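Local coordinates for CLIP-associating protein 2 (Mus musculus, PDB 3WOZ) that probably binds tubulin through its HEAT-repeat TOG domains and contributes to the control of microtubule dynamics, at residues 183-186 and 187-190. Residues are numbered along the deposited sequence; the frame is centred on the assembly and turned at random. Where two conformers were deposited one is given.
Sequences PKSS and DVRK
Ser185 OG accepts a nearly straight hydrogen bond from Val188 N (3.0 Å, N-H...O angle 165°), closing the first turn of helix 186-202. The hydroxyl gets there because OG stands anti to its own backbone N (chi1 176°), which turns it back toward the Val188 amide. Packing is close on this side: Val188 CG2 rests against Ser185 OG at 3.4 Å and Ser185 CB at 3.6 Å, while the buried Val188 side chain also touches Val145 of helix 141-155. Ser185 is thus the N-cap where the loop after helix 167-179 enters the next helix of this HEAT-repeat TOG domain. With the hydroxyl gone, as in an alanine at this position, Val188 N would probably lose its capping acceptor and the first turn be more apt to fray. The backbone bonds Arg189 N to Ser185 O (3.2 Å) and Lys190 N to Ser186 O (3.0 Å) carry the helix onward. In the conformer given, Arg189, bent at chi3 (-41°), packs closely too, one guanidinium face over Ser185 O and Ser186 CA, the latter 3.4 Å from NH1; its NH2 is hydrogen-bonded to Glu182 O. Toward solvent the contact is looser: the exposed side chains of Ser186 and Lys190 come no nearer than 4.4 Å, OG to CG.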
loop_
_atom_site.group_PDB
_atom_site.type_symbol
_atom_site.label_atom_id
_atom_site.label_comp_id
_atom_site.label_asym_id
_atom_site.label_seq_id
_atom_site.Cartn_x
_atom_site.Cartn_y
_atom_site.Cartn_z
ATOM N N PRO A 183 1.310 16.970 -16.895
ATOM C CA PRO A 183 2.445 17.588 -17.591
ATOM C C PRO A 183 3.768 17.485 -16.823
ATOM O O PRO A 183 4.832 17.409 -17.440
ATOM C CB PRO A 183 2.016 19.055 -17.720
ATOM C CG PRO A 183 1.098 19.280 -16.562
ATOM C CD PRO A 183 0.359 17.982 -16.389
ATOM N N LYS A 184 3.691 17.486 -15.493
ATOM C CA LYS A 184 4.877 17.471 -14.636
ATOM C C LYS A 184 5.597 16.122 -14.614
ATOM O O LYS A 184 6.783 16.054 -14.283
ATOM C CB LYS A 184 4.515 17.898 -13.210
ATOM C CG LYS A 184 4.212 19.387 -13.066
ATOM C CD LYS A 184 3.788 19.762 -11.644
ATOM C CE LYS A 184 2.308 19.476 -11.388
ATOM N NZ LYS A 184 1.407 20.299 -12.255
ATOM N N SER A 185 4.887 15.053 -14.970
ATOM C CA SER A 185 5.459 13.712 -14.897
ATOM C C SER A 185 4.961 12.766 -15.984
ATOM O O SER A 185 3.775 12.423 -16.041
ATOM C CB SER A 185 5.227 13.108 -13.503
ATOM O OG SER A 185 5.697 11.772 -13.430
ATOM N N SER A 186 5.889 12.345 -16.839
ATOM C CA SER A 186 5.653 11.273 -17.799
ATOM C C SER A 186 5.368 9.950 -17.082
ATOM O O SER A 186 4.668 9.086 -17.611
ATOM C CB SER A 186 6.860 11.123 -18.728
ATOM O OG SER A 186 6.762 9.953 -19.523
ATOM N N ASP A 187 5.918 9.804 -15.877
ATOM C CA ASP A 187 5.713 8.604 -15.066
ATOM C C ASP A 187 4.276 8.474 -14.560
ATOM O O ASP A 187 3.699 7.389 -14.602
ATOM C CB ASP A 187 6.711 8.554 -13.908
ATOM C CG ASP A 187 8.130 8.279 -14.374
ATOM O OD1 ASP A 187 8.307 7.609 -15.414
ATOM O OD2 ASP A 187 9.072 8.730 -13.693
ATOM N N VAL A 188 3.704 9.580 -14.091
ATOM C CA VAL A 188 2.283 9.611 -13.750
ATOM C C VAL A 188 1.444 9.270 -14.988
ATOM O O VAL A 188 0.574 8.398 -14.919
ATOM C CB VAL A 188 1.862 10.969 -13.139
ATOM C CG1 VAL A 188 0.386 10.967 -12.802
ATOM C CG2 VAL A 188 2.663 11.250 -11.884
ATOM N N ARG A 189 1.750 9.931 -16.109
ATOM C CA ARG A 189 1.061 9.714 -17.380
ATOM C C ARG A 189 0.947 8.225 -17.725
ATOM O O ARG A 189 -0.150 7.715 -17.957
ATOM C CB ARG A 189 1.787 10.480 -18.499
ATOM C CG ARG A 189 0.992 10.661 -19.780
ATOM C CD ARG A 189 1.601 11.735 -20.679
ATOM N NE ARG A 189 2.066 12.894 -19.919
ATOM C CZ ARG A 189 3.330 13.308 -19.886
ATOM N NH1 ARG A 189 4.253 12.669 -20.590
ATOM N NH2 ARG A 189 3.668 14.368 -19.165
ATOM N N LYS A 190 2.087 7.537 -17.755
ATOM C CA LYS A 190 2.116 6.121 -18.122
ATOM C C LYS A 190 1.463 5.229 -17.066
ATOM O O LYS A 190 0.835 4.218 -17.404
ATOM C CB LYS A 190 3.549 5.654 -18.420
ATOM C CG LYS A 190 4.221 6.362 -19.606
ATOM C CD LYS A 190 3.483 6.116 -20.929
ATOM C CE LYS A 190 3.894 7.129 -21.991
ATOM N NZ LYS A 190 3.040 7.040 -23.212
#